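Local coordinates for periplasmic beta-glucosidase (Pseudomonas aeruginosa, PDB 6R5T), which probably hydrolyses terminal, non-reducing beta-D-glucosyl residues in the periplasm with release of beta-D-glucose, as a member of glycosyl hydrolase family 3, at residues A179-A184 and V221-I226; A133-V138 and G187-T192; P230-R235 and G257-L262. The protein carries 1 engineered substitution. All coordinates share one frame; numbering follows the deposited sequence. Where two conformers were deposited one is given.

Contact 1 (A179-A184 and V221-I226); sequences ALYGAA and VSLNTI
The segment 179-184, entered through a cis peptide bond before Ala-179, runs close beside 221-226, with the CA atoms of Ala-179 and Ser-222 5.7 Å apart and those of Tyr-181 and Asn-224 6.0 Å apart. Asn-224 makes the hydrogen bond that crosses the contact. Its CG takes the crowded position between the backbone N and the carbonyl carbon (chi1 51°), which sets the amide facing the other loop. Asn-224 ND2 then gives a nearly straight hydrogen bond (N-H...O 164°) to Ala-179 O at 3.2 Å, lying in the plane of that carbonyl and in the plane of the amide itself. Asn-224 ND2 also donates to Thr-225 O at 3.0 Å, this time from above the carbonyl plane. At the far end of the amide, Ser-222 OG donates to Asn-224 OD1 at 2.7 Å, while Tyr-181 CA lies 3.4 Å from that oxygen. The phenol ring is turned almost parallel to the amide, 16° between planes, but OD1 meets it obliquely, without a stack; the Tyr-181 OH is hydrogen-bonded to Arg-137. An apolar patch completes the join: Leu-180 CD1 meets Ile-226 CG2 at 3.7 Å, the two chains crossing at about a right angle, and Met-200 of helix 197-204 touches both. Leu-223, between the polar residues, touches the bound glucose. The chemistry implies a buried carboxamide fixed in rotation, since both its nitrogen and its oxygen are engaged; one polar side chain, with apolar packing beside it, joins the two loops.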
ATOM      1  N   ALA A 179      -6.878  10.890 -13.467  1.00 11.44           N
ATOM      2  CA  ALA A 179      -5.918  11.306 -12.452  1.00 11.35           C
ATOM      3  C   ALA A 179      -5.613  10.125 -11.531  1.00 11.17           C
ATOM      4  O   ALA A 179      -6.420   9.213 -11.402  1.00 12.28           O
ATOM      5  CB  ALA A 179      -6.484  12.449 -11.628  1.00 13.80           C
ATOM      6  N   LEU A 180      -4.481  10.275 -10.818  1.00 12.32           N
ATOM      7  CA  LEU A 180      -4.080   9.460  -9.648  1.00 11.75           C
ATOM      8  C   LEU A 180      -3.575   8.076 -10.064  1.00 12.85           C
ATOM      9  O   LEU A 180      -3.441   7.203  -9.194  1.00 13.14           O
ATOM     10  CB  LEU A 180      -5.241   9.288  -8.660  1.00 12.36           C
ATOM     11  CG  LEU A 180      -6.058  10.519  -8.284  1.00 13.37           C
ATOM     12  CD1 LEU A 180      -7.018  10.169  -7.167  1.00 11.89           C
ATOM     13  CD2 LEU A 180      -5.192  11.706  -7.934  1.00 13.04           C
ATOM     14  N   TYR A 181      -3.305   7.879 -11.345  1.00 13.12           N
ATOM     15  CA  TYR A 181      -3.045   6.549 -11.927  1.00 12.70           C
ATOM     16  C   TYR A 181      -1.869   5.845 -11.226  1.00 11.34           C
ATOM     17  O   TYR A 181      -1.895   4.623 -11.054  1.00 12.90           O
ATOM     18  CB  TYR A 181      -2.812   6.775 -13.413  1.00 12.61           C
ATOM     19  CG  TYR A 181      -2.558   5.566 -14.265  1.00 12.26           C
ATOM     20  CD1 TYR A 181      -3.231   4.373 -14.133  1.00 13.54           C
ATOM     21  CD2 TYR A 181      -1.638   5.686 -15.279  1.00 13.18           C
ATOM     22  CE1 TYR A 181      -2.918   3.286 -14.957  1.00 14.01           C
ATOM     23  CE2 TYR A 181      -1.366   4.653 -16.144  1.00 12.59           C
ATOM     24  CZ  TYR A 181      -1.981   3.435 -15.960  1.00 13.95           C
ATOM     25  OH  TYR A 181      -1.660   2.408 -16.816  1.00 16.06           O
ATOM     26  N   GLY A 182      -0.894   6.595 -10.794  1.00 11.19           N
ATOM     27  CA  GLY A 182       0.319   6.031 -10.168  1.00 11.93           C
ATOM     28  C   GLY A 182       0.124   5.582  -8.734  1.00 13.87           C
ATOM     29  O   GLY A 182       1.088   5.068  -8.126  1.00 13.13           O
ATOM     30  N   ALA A 183      -1.067   5.806  -8.133  1.00 12.89           N
ATOM     31  CA  ALA A 183      -1.370   5.298  -6.775  1.00 12.83           C
ATOM     32  C   ALA A 183      -2.039   3.926  -6.786  1.00 12.90           C
ATOM     33  O   ALA A 183      -2.611   3.504  -5.744  1.00 13.92           O
ATOM     34  CB  ALA A 183      -2.163   6.354  -6.020  1.00 11.72           C
ATOM     35  N   ALA A 184      -1.984   3.218  -7.910  1.00 12.44           N
ATOM     36  CA  ALA A 184      -2.582   1.886  -8.029  1.00 14.31           C
ATOM     37  C   ALA A 184      -2.260   1.023  -6.811  1.00 14.46           C
ATOM     38  O   ALA A 184      -1.071   0.834  -6.469  1.00 13.75           O
ATOM     39  CB  ALA A 184      -2.045   1.210  -9.270  1.00 14.91           C
ATOM     40  N   VAL A 221      -7.526  11.114 -20.015  1.00 13.87           N
ATOM     41  CA  VAL A 221      -8.183  10.551 -18.815  1.00 14.58           C
ATOM     42  C   VAL A 221      -7.570   9.186 -18.497  1.00 15.22           C
ATOM     43  O   VAL A 221      -7.216   8.440 -19.398  1.00 15.19           O
ATOM     44  CB  VAL A 221      -9.701  10.545 -19.016  1.00 15.67           C
ATOM     45  CG1 VAL A 221     -10.380  10.005 -17.779  1.00 14.97           C
ATOM     46  CG2 VAL A 221     -10.165  11.967 -19.350  1.00 15.76           C
ATOM     47  N   SER A 222      -7.449   8.878 -17.219  1.00 13.24           N
ATOM     48  CA  SER A 222      -6.809   7.630 -16.756  1.00 12.74           C
ATOM     49  C   SER A 222      -7.735   6.419 -16.807  1.00 13.58           C
ATOM     50  O   SER A 222      -8.965   6.532 -17.004  1.00 14.62           O
ATOM     51  CB  SER A 222      -6.248   7.875 -15.390  1.00 13.23           C
ATOM     52  OG  SER A 222      -7.276   7.974 -14.438  1.00 13.95           O
ATOM     53  N   LEU A 223      -7.144   5.251 -16.594  1.00 12.55           N
ATOM     54  CA  LEU A 223      -7.855   3.962 -16.678  1.00 13.75           C
ATOM     55  C   LEU A 223      -8.362   3.473 -15.326  1.00 13.55           C
ATOM     56  O   LEU A 223      -9.123   2.502 -15.342  1.00 15.74           O
ATOM     57  CB  LEU A 223      -6.888   2.940 -17.263  1.00 15.56           C
ATOM     58  CG  LEU A 223      -6.565   3.073 -18.752  1.00 17.37           C
ATOM     59  CD1 LEU A 223      -5.380   2.155 -19.077  1.00 18.27           C
ATOM     60  CD2 LEU A 223      -7.744   2.701 -19.595  1.00 19.12           C
ATOM     61  N   ASN A 224      -7.918   4.071 -14.233  1.00 12.47           N
ATOM     62  CA  ASN A 224      -8.218   3.564 -12.876  1.00 11.93           C
ATOM     63  C   ASN A 224      -9.528   4.147 -12.300  1.00 12.48           C
ATOM     64  O   ASN A 224     -10.008   5.230 -12.746  1.00 13.34           O
ATOM     65  CB  ASN A 224      -7.120   3.979 -11.893  1.00 12.43           C
ATOM     66  CG  ASN A 224      -6.808   5.458 -11.925  1.00 11.37           C
ATOM     67  OD1 ASN A 224      -6.231   5.963 -12.900  1.00 13.78           O
ATOM     68  ND2 ASN A 224      -7.186   6.188 -10.880  1.00 12.94           N
ATOM     69  N   THR A 225     -10.081   3.438 -11.306  1.00 12.08           N
ATOM     70  CA  THR A 225     -11.083   4.031 -10.397  1.00 12.96           C
ATOM     71  C   THR A 225     -10.411   5.063  -9.504  1.00 13.86           C
ATOM     72  O   THR A 225      -9.197   4.905  -9.126  1.00 13.89           O
ATOM     73  CB  THR A 225     -11.809   2.977  -9.560  1.00 13.53           C
ATOM     74  OG1 THR A 225     -10.852   2.238  -8.790  1.00 14.09           O
ATOM     75  CG2 THR A 225     -12.622   2.040 -10.393  1.00 13.73           C
ATOM     76  N   ILE A 226     -11.179   6.053  -9.104  1.00 12.19           N
ATOM     77  CA  ILE A 226     -10.818   7.028  -8.042  1.00 13.21           C
ATOM     78  C   ILE A 226     -11.923   6.894  -7.005  1.00 12.67           C
ATOM     79  O   ILE A 226     -13.083   7.216  -7.332  1.00 12.91           O
ATOM     80  CB  ILE A 226     -10.729   8.458  -8.583  1.00 13.54           C
ATOM     81  CG1 ILE A 226      -9.605   8.548  -9.603  1.00 13.27           C
ATOM     82  CG2 ILE A 226     -10.633   9.479  -7.449  1.00 14.98           C
ATOM     83  CD1 ILE A 226      -9.619   9.831 -10.374  1.00 15.75           C
TER

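Contact 2 (A133-V138 and G187-T192); sequences ARWGRV and GRDYNT. With BGC (beta-D-glucopyranose), chain C.
Trp-135 and Asp-189 meet with their planes almost perpendicular, 86° apart, so that the indole directs its N-H at the flat of the carboxylate. Trp-135 NE1 donates to Asp-189 OD1 at 3.1 Å (N-H...O 155°); the oxygen lies near the ring plane, yet is itself met from above the carboxylate plane. The other carboxylate oxygen, OD2, accepts from Ala-487 N. On one indole face, toward the rim, rests Arg-137 CB, 3.4 Å above the plane. The arginine crosses the acid obliquely, Arg-137 CD 3.3 Å from Asp-189 OD2 but the charged groups too far apart for a salt bridge, and a bend at chi3 (75°) carries the guanidinium on to the sugar. There Arg-137 NH1 bonds to O6 of the glucose at 3.0 Å, and NH2 to O1 and O5, with O5 in plane at the guanidinium edge; Glu-140 forms a salt bridge to NH2. Both segments belong to loops at the C-terminal ends of parallel strands in a TIM-barrel domain, the end that carries the active site, and 188-191 forms a type II beta turn with Tyr-190 at positive phi. Before this turn, Gly-187, without a side chain, brings its CA to 4.4 Å from Trp-135 CA, and its O receives a CA-H...O contact from Trp-135. Arg-134 lays one face of its guanidinium over Gly-187 N; it pairs with Asp-132 and reaches carbonyls of Gly-572 and Val-574 of the second subunit.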
ATOM      1  N   ALA A 133       7.293   1.915  -5.937  1.00 13.29           N
ATOM      2  CA  ALA A 133       8.320   1.524  -6.914  1.00 13.60           C
ATOM      3  C   ALA A 133       7.931   0.271  -7.723  1.00 12.69           C
ATOM      4  O   ALA A 133       8.568  -0.003  -8.730  1.00 13.37           O
ATOM      5  CB  ALA A 133       9.633   1.293  -6.164  1.00 13.67           C
ATOM      6  N   ARG A 134       6.955  -0.523  -7.287  1.00 11.18           N
ATOM      7  CA  ARG A 134       6.593  -1.768  -8.035  1.00 10.50           C
ATOM      8  C   ARG A 134       5.928  -1.456  -9.371  1.00 11.78           C
ATOM      9  O   ARG A 134       5.991  -2.282 -10.288  1.00 11.55           O
ATOM     10  CB  ARG A 134       5.617  -2.602  -7.207  1.00 10.60           C
ATOM     11  CG  ARG A 134       6.209  -3.097  -5.899  1.00 10.83           C
ATOM     12  CD  ARG A 134       5.151  -3.818  -5.091  1.00 10.93           C
ATOM     13  NE  ARG A 134       4.224  -2.875  -4.500  1.00 11.13           N
ATOM     14  CZ  ARG A 134       3.263  -3.221  -3.659  1.00 11.58           C
ATOM     15  NH1 ARG A 134       3.051  -4.483  -3.352  1.00 12.89           N
ATOM     16  NH2 ARG A 134       2.467  -2.306  -3.167  1.00 12.74           N
ATOM     17  N   TRP A 135       5.295  -0.307  -9.483  1.00 10.87           N
ATOM     18  CA  TRP A 135       4.492   0.025 -10.690  1.00 11.49           C
ATOM     19  C   TRP A 135       5.423   0.177 -11.914  1.00 13.29           C
ATOM     20  O   TRP A 135       6.382   0.944 -11.853  1.00 14.29           O
ATOM     21  CB  TRP A 135       3.712   1.294 -10.389  1.00 10.92           C
ATOM     22  CG  TRP A 135       2.688   1.681 -11.425  1.00 11.71           C
ATOM     23  CD1 TRP A 135       1.673   0.908 -11.888  1.00 13.37           C
ATOM     24  CD2 TRP A 135       2.447   2.984 -11.974  1.00 11.45           C
ATOM     25  NE1 TRP A 135       0.846   1.627 -12.716  1.00 13.92           N
ATOM     26  CE2 TRP A 135       1.282   2.912 -12.761  1.00 12.16           C
ATOM     27  CE3 TRP A 135       3.091   4.218 -11.869  1.00 11.43           C
ATOM     28  CZ2 TRP A 135       0.735   4.017 -13.419  1.00 12.96           C
ATOM     29  CZ3 TRP A 135       2.583   5.305 -12.550  1.00 10.99           C
ATOM     30  CH2 TRP A 135       1.398   5.210 -13.312  1.00 11.39           C
ATOM     31  N   GLY A 136       5.081  -0.452 -13.034  1.00 14.32           N
ATOM     32  CA  GLY A 136       5.961  -0.430 -14.206  1.00 17.84           C
ATOM     33  C   GLY A 136       6.022   0.933 -14.850  1.00 16.67           C
ATOM     34  O   GLY A 136       7.008   1.238 -15.503  1.00 19.36           O
ATOM     35  N   ARG A 137       5.056   1.799 -14.583  1.00 13.03           N
ATOM     36  CA  ARG A 137       5.031   3.126 -15.249  1.00 13.23           C
ATOM     37  C   ARG A 137       5.734   4.210 -14.453  1.00 12.96           C
ATOM     38  O   ARG A 137       5.680   5.388 -14.858  1.00 12.76           O
ATOM     39  CB  ARG A 137       3.591   3.467 -15.581  1.00 12.68           C
ATOM     40  CG  ARG A 137       2.945   2.386 -16.426  1.00 13.38           C
ATOM     41  CD  ARG A 137       1.575   2.767 -17.008  1.00 14.46           C
ATOM     42  NE  ARG A 137       1.803   3.682 -18.111  1.00 15.67           N
ATOM     43  CZ  ARG A 137       1.010   3.825 -19.179  1.00 17.96           C
ATOM     44  NH1 ARG A 137      -0.116   3.140 -19.264  1.00 16.57           N
ATOM     45  NH2 ARG A 137       1.406   4.644 -20.154  1.00 17.91           N
ATOM     46  N   VAL A 138       6.428   3.872 -13.371  1.00 11.90           N
ATOM     47  CA  VAL A 138       7.213   4.902 -12.642  0.50 11.78           C
ATOM     48  C   VAL A 138       8.257   5.490 -13.604  1.00 11.90           C
ATOM     49  O   VAL A 138       8.589   6.667 -13.415  1.00 13.03           O
ATOM     50  CB  VAL A 138       7.879   4.351 -11.367  0.50 12.65           C
ATOM     51  CG1 VAL A 138       6.844   3.868 -10.361  0.50 13.63           C
ATOM     52  CG2 VAL A 138       8.865   3.267 -11.697  0.50 12.49           C
ATOM     53  N   GLY A 187       0.756  -1.561  -6.412  1.00 12.49           N
ATOM     54  CA  GLY A 187       1.590  -1.241  -7.576  1.00 13.52           C
ATOM     55  C   GLY A 187       1.210  -2.014  -8.829  1.00 13.22           C
ATOM     56  O   GLY A 187       1.938  -1.994  -9.805  1.00 12.63           O
ATOM     57  N   ARG A 188       0.031  -2.632  -8.855  1.00 12.11           N
ATOM     58  CA  ARG A 188      -0.452  -3.398 -10.012  1.00 12.30           C
ATOM     59  C   ARG A 188      -1.054  -2.409 -10.990  1.00 13.03           C
ATOM     60  O   ARG A 188      -1.931  -1.614 -10.645  1.00 12.25           O
ATOM     61  CB  ARG A 188      -1.481  -4.469  -9.608  1.00 13.92           C
ATOM     62  CG  ARG A 188      -0.865  -5.502  -8.674  1.00 14.55           C
ATOM     63  CD  ARG A 188      -1.797  -6.619  -8.283  1.00 14.54           C
ATOM     64  NE  ARG A 188      -2.873  -6.302  -7.348  1.00 15.84           N
ATOM     65  CZ  ARG A 188      -2.806  -6.358  -5.989  1.00 16.92           C
ATOM     66  NH1 ARG A 188      -1.697  -6.593  -5.323  1.00 17.00           N
ATOM     67  NH2 ARG A 188      -3.904  -6.166  -5.279  1.00 18.10           N
ATOM     68  N   ASP A 189      -0.616  -2.464 -12.240  1.00 12.15           N
ATOM     69  CA  ASP A 189      -1.127  -1.484 -13.210  1.00 13.02           C
ATOM     70  C   ASP A 189      -2.653  -1.618 -13.328  1.00 12.02           C
ATOM     71  O   ASP A 189      -3.245  -2.718 -13.176  1.00 12.31           O
ATOM     72  CB  ASP A 189      -0.399  -1.617 -14.550  1.00 13.86           C
ATOM     73  CG  ASP A 189      -0.386  -0.305 -15.349  1.00 15.92           C
ATOM     74  OD1 ASP A 189      -1.042   0.689 -14.927  1.00 14.61           O
ATOM     75  OD2 ASP A 189       0.351  -0.275 -16.380  1.00 16.99           O
ATOM     76  N   TYR A 190      -3.290  -0.480 -13.568  1.00 11.73           N
ATOM     77  CA  TYR A 190      -4.739  -0.348 -13.791  1.00 12.36           C
ATOM     78  C   TYR A 190      -5.531  -0.558 -12.500  1.00 12.38           C
ATOM     79  O   TYR A 190      -6.764  -0.418 -12.534  1.00 13.93           O
ATOM     80  CB  TYR A 190      -5.207  -1.367 -14.821  1.00 12.22           C
ATOM     81  CG  TYR A 190      -4.332  -1.544 -16.022  1.00 12.05           C
ATOM     82  CD1 TYR A 190      -3.969  -0.465 -16.836  1.00 13.85           C
ATOM     83  CD2 TYR A 190      -3.887  -2.814 -16.347  1.00 12.24           C
ATOM     84  CE1 TYR A 190      -3.220  -0.685 -17.973  1.00 14.03           C
ATOM     85  CE2 TYR A 190      -3.132  -3.039 -17.480  1.00 13.22           C
ATOM     86  CZ  TYR A 190      -2.769  -1.969 -18.269  1.00 13.80           C
ATOM     87  OH  TYR A 190      -2.068  -2.185 -19.452  1.00 14.64           O
ATOM     88  N   ASN A 191      -4.863  -0.762 -11.374  1.00 11.80           N
ATOM     89  CA  ASN A 191      -5.619  -1.192 -10.178  1.00 11.70           C
ATOM     90  C   ASN A 191      -6.206   0.023  -9.460  1.00 12.11           C
ATOM     91  O   ASN A 191      -5.827   1.201  -9.673  1.00 12.66           O
ATOM     92  CB  ASN A 191      -4.754  -2.012  -9.220  1.00 11.95           C
ATOM     93  CG  ASN A 191      -5.559  -2.856  -8.249  1.00 11.64           C
ATOM     94  OD1 ASN A 191      -6.744  -3.148  -8.502  1.00 13.98           O
ATOM     95  ND2 ASN A 191      -4.940  -3.265  -7.155  1.00 11.88           N
ATOM     96  N   THR A 192      -7.169  -0.313  -8.636  1.00 11.45           N
ATOM     97  CA  THR A 192      -7.897   0.589  -7.738  1.00 11.97           C
ATOM     98  C   THR A 192      -7.026   1.666  -7.105  1.00 12.40           C
ATOM     99  O   THR A 192      -5.962   1.363  -6.566  1.00 12.84           O
ATOM    100  CB  THR A 192      -8.430  -0.296  -6.612  1.00 13.36           C
ATOM    101  OG1 THR A 192      -9.247  -1.284  -7.246  1.00 13.06           O
ATOM    102  CG2 THR A 192      -9.225   0.483  -5.590  1.00 14.37           C
TER
HETATM  103  C2  BGC C   1      -0.870   6.295 -23.968  1.00 24.31           C
HETATM  104  C3  BGC C   1      -1.910   5.568 -24.844  1.00 26.51           C
HETATM  105  C4  BGC C   1      -1.767   4.059 -24.507  1.00 26.68           C
HETATM  106  C5  BGC C   1      -2.095   3.911 -23.010  1.00 26.59           C
HETATM  107  C6  BGC C   1      -1.940   2.491 -22.512  1.00 26.36           C
HETATM  108  C1  BGC C   1      -1.146   5.977 -22.494  1.00 23.39           C
HETATM  109  O1  BGC C   1      -0.091   6.577 -21.808  1.00 21.73           O
HETATM  110  O2  BGC C   1      -0.863   7.710 -24.119  1.00 23.90           O
HETATM  111  O3  BGC C   1      -1.573   5.775 -26.231  1.00 27.70           O
HETATM  112  O4  BGC C   1      -2.731   3.344 -25.297  1.00 27.37           O
HETATM  113  O5  BGC C   1      -1.106   4.569 -22.276  1.00 23.06           O
HETATM  114  O6  BGC C   1      -2.294   2.421 -21.126  1.00 24.20           O

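Contact 3 (P230-R235 and G257-L262); sequences PATANR and GAVKEL
Leu-262 supplies the densest part of this contact, pressing one methyl into the crook of the 230-235 turn. With CG anti to its carbonyl carbon (chi1 -63°), Leu-262 CD2 comes within 3.5 Å of Pro-230 CB and 3.8 Å of Ala-233 CB, while Thr-232 CB stands further off at 4.2 Å. A short 3-10 segment at 231-232 brings the proline ring and the alanine methyl to the same leucine. Thr-232 forms the second point of packing. Thr-232 OG1 approaches Ala-258 CB at 3.6 Å, and Thr-232 CG2, anti to the backbone N, faces Val-259 CG2 at 4.1 Å, a looser fit than that around the leucine methyl. Helix 271-281 covers this side, Ala-278 touching both Thr-232 and Val-259 and Ala-274 touching Leu-262. No hydrogen bond joins the segments, and the grip is one of shape. The outer side of the contact is looser. Lys-260, on the same weakly bonded helical turn, is exposed with its chain extended, and Glu-261, partly exposed, takes no part in the packing and forms a salt bridge with Arg-585 of the second subunit. At the far end of 230-235, Arg-235 is exposed, whereas Asn-234 before it is buried and caps helix 235-245 through OD1 to Leu-237 N. The arrangement is that of neighbouring beta-alpha loops in a TIM barrel: one segment leads into the helix that follows strand 218-221, the other follows strand 251-253, and mostly apolar packing, with the Thr-232 side chain in it, joins them above the barrel's strand ends.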
ATOM      1  N   PRO A 230     -14.467   4.969 -11.879  1.00 13.43           N
ATOM      2  CA  PRO A 230     -13.524   5.111 -12.991  1.00 14.53           C
ATOM      3  C   PRO A 230     -13.423   6.570 -13.438  1.00 14.14           C
ATOM      4  O   PRO A 230     -14.446   7.257 -13.619  1.00 13.06           O
ATOM      5  CB  PRO A 230     -14.120   4.239 -14.100  1.00 13.37           C
ATOM      6  CG  PRO A 230     -14.912   3.208 -13.359  1.00 13.77           C
ATOM      7  CD  PRO A 230     -15.463   3.944 -12.158  1.00 13.57           C
ATOM      8  N   ALA A 231     -12.210   7.042 -13.691  1.00 13.98           N
ATOM      9  CA  ALA A 231     -11.973   8.411 -14.153  1.00 15.04           C
ATOM     10  C   ALA A 231     -12.849   8.713 -15.388  1.00 13.91           C
ATOM     11  O   ALA A 231     -13.370   9.826 -15.489  1.00 14.88           O
ATOM     12  CB  ALA A 231     -10.511   8.614 -14.416  1.00 15.77           C
ATOM     13  N   THR A 232     -12.967   7.739 -16.266  1.00 13.80           N
ATOM     14  CA  THR A 232     -13.696   7.893 -17.552  1.00 15.43           C
ATOM     15  C   THR A 232     -15.168   8.191 -17.291  1.00 16.09           C
ATOM     16  O   THR A 232     -15.809   8.773 -18.199  1.00 15.77           O
ATOM     17  CB  THR A 232     -13.484   6.643 -18.386  1.00 16.15           C
ATOM     18  OG1 THR A 232     -12.080   6.461 -18.514  1.00 20.41           O
ATOM     19  CG2 THR A 232     -14.115   6.745 -19.768  1.00 18.68           C
ATOM     20  N   ALA A 233     -15.726   7.803 -16.132  1.00 13.78           N
ATOM     21  CA  ALA A 233     -17.150   8.057 -15.799  1.00 15.51           C
ATOM     22  C   ALA A 233     -17.302   9.037 -14.646  1.00 14.07           C
ATOM     23  O   ALA A 233     -18.375   9.049 -14.017  1.00 16.20           O
ATOM     24  CB  ALA A 233     -17.833   6.772 -15.447  1.00 16.42           C
ATOM     25  N   ASN A 234     -16.267   9.791 -14.334  1.00 13.95           N
ATOM     26  CA  ASN A 234     -16.197  10.564 -13.076  1.00 13.69           C
ATOM     27  C   ASN A 234     -16.522  12.024 -13.356  1.00 14.45           C
ATOM     28  O   ASN A 234     -15.619  12.803 -13.719  1.00 14.55           O
ATOM     29  CB  ASN A 234     -14.828  10.358 -12.440  1.00 12.75           C
ATOM     30  CG  ASN A 234     -14.848  10.741 -10.988  1.00 15.75           C
ATOM     31  OD1 ASN A 234     -15.367  11.816 -10.650  1.00 15.21           O
ATOM     32  ND2 ASN A 234     -14.221   9.912 -10.152  1.00 16.40           N
ATOM     33  N   ARG A 235     -17.804  12.384 -13.251  1.00 16.00           N
ATOM     34  CA  ARG A 235     -18.226  13.759 -13.571  1.00 15.77           C
ATOM     35  C   ARG A 235     -17.633  14.765 -12.574  1.00 15.32           C
ATOM     36  O   ARG A 235     -17.289  15.891 -12.969  1.00 15.71           O
ATOM     37  CB  ARG A 235     -19.746  13.840 -13.605  1.00 18.68           C
ATOM     38  CG  ARG A 235     -20.264  15.161 -14.156  1.00 22.82           C
ATOM     39  CD  ARG A 235     -21.779  15.119 -14.324  1.00 28.43           C
ATOM     40  NE  ARG A 235     -22.216  16.503 -14.376  1.00 32.70           N
ATOM     41  CZ  ARG A 235     -22.264  17.260 -15.451  1.00 43.00           C
ATOM     42  NH1 ARG A 235     -21.990  16.751 -16.650  1.00 47.66           N
ATOM     43  NH2 ARG A 235     -22.631  18.529 -15.318  1.00 40.16           N
ATOM     44  N   GLY A 257      -9.715   2.247 -25.347  1.00 18.70           N
ATOM     45  CA  GLY A 257     -10.757   1.301 -24.946  1.00 17.51           C
ATOM     46  C   GLY A 257     -11.374   1.614 -23.566  1.00 15.52           C
ATOM     47  O   GLY A 257     -12.062   0.779 -23.012  1.00 16.89           O
ATOM     48  N   ALA A 258     -11.088   2.784 -23.006  1.00 17.24           N
ATOM     49  CA  ALA A 258     -11.507   3.143 -21.625  1.00 17.15           C
ATOM     50  C   ALA A 258     -13.034   3.231 -21.508  1.00 17.08           C
ATOM     51  O   ALA A 258     -13.570   2.874 -20.453  1.00 15.87           O
ATOM     52  CB  ALA A 258     -10.885   4.454 -21.235  1.00 17.51           C
ATOM     53  N   VAL A 259     -13.720   3.744 -22.526  1.00 16.53           N
ATOM     54  CA  VAL A 259     -15.205   3.825 -22.437  1.00 15.08           C
ATOM     55  C   VAL A 259     -15.765   2.409 -22.320  1.00 14.13           C
ATOM     56  O   VAL A 259     -16.572   2.107 -21.435  1.00 16.51           O
ATOM     57  CB  VAL A 259     -15.807   4.618 -23.607  1.00 14.68           C
ATOM     58  CG1 VAL A 259     -17.309   4.588 -23.518  1.00 16.60           C
ATOM     59  CG2 VAL A 259     -15.250   6.043 -23.656  1.00 14.97           C
ATOM     60  N   LYS A 260     -15.353   1.496 -23.191  1.00 14.75           N
ATOM     61  CA  LYS A 260     -15.862   0.120 -23.101  1.00 15.02           C
ATOM     62  C   LYS A 260     -15.477  -0.553 -21.789  1.00 14.20           C
ATOM     63  O   LYS A 260     -16.255  -1.363 -21.261  1.00 15.27           O
ATOM     64  CB  LYS A 260     -15.311  -0.614 -24.327  1.00 19.42           C
ATOM     65  CG  LYS A 260     -15.825  -2.022 -24.456  1.00 24.26           C
ATOM     66  CD  LYS A 260     -15.373  -2.683 -25.762  1.00 29.29           C
ATOM     67  CE  LYS A 260     -15.886  -4.104 -25.824  1.00 36.28           C
ATOM     68  NZ  LYS A 260     -15.529  -4.775 -27.100  1.00 41.94           N
ATOM     69  N   GLU A 261     -14.301  -0.218 -21.229  1.00 14.19           N
ATOM     70  CA  GLU A 261     -13.843  -0.803 -19.944  1.00 15.70           C
ATOM     71  C   GLU A 261     -14.787  -0.445 -18.789  1.00 14.31           C
ATOM     72  O   GLU A 261     -14.721  -1.087 -17.732  1.00 14.58           O
ATOM     73  CB  GLU A 261     -12.412  -0.395 -19.582  1.00 16.25           C
ATOM     74  CG  GLU A 261     -11.373  -1.056 -20.461  1.00 18.44           C
ATOM     75  CD  GLU A 261      -9.930  -0.636 -20.155  1.00 19.83           C
ATOM     76  OE1 GLU A 261      -9.668  -0.146 -19.040  1.00 22.21           O
ATOM     77  OE2 GLU A 261      -9.082  -0.780 -21.070  1.00 25.03           O
ATOM     78  N   LEU A 262     -15.639   0.562 -18.921  1.00 14.19           N
ATOM     79  CA  LEU A 262     -16.658   0.812 -17.839  1.00 14.11           C
ATOM     80  C   LEU A 262     -17.516  -0.407 -17.560  1.00 14.08           C
ATOM     81  O   LEU A 262     -18.024  -0.549 -16.447  1.00 15.70           O
ATOM     82  CB  LEU A 262     -17.511   2.020 -18.189  1.00 14.75           C
ATOM     83  CG  LEU A 262     -16.749   3.324 -18.282  1.00 14.95           C
ATOM     84  CD1 LEU A 262     -17.644   4.463 -18.769  1.00 15.49           C
ATOM     85  CD2 LEU A 262     -16.116   3.715 -16.956  1.00 15.46           C
TER

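From the N terminus, 133-138 comes first, in the loop after strand 121-122; contact 2 closes when 187-192 returns to it. Before that, 179-184 has already left strand 172-178, and contact 1 closes only at 221-226, so contacts 1 and 2 cross along the chain. Contact 3 follows in series, 230-235 meeting 257-262 beyond strand 251-253. Three contacts thus tie four successive strand-end loops of the barrel. Contacts 1 and 2 touch through Tyr-181, whose OH lies 2.6 Å from Asp-189 OD1, and contacts 1 and 3 through Asn-224 O and Ala-231 N at 3.0 Å; contacts 2 and 3 do not touch, their nearest atoms being about 6 Å apart.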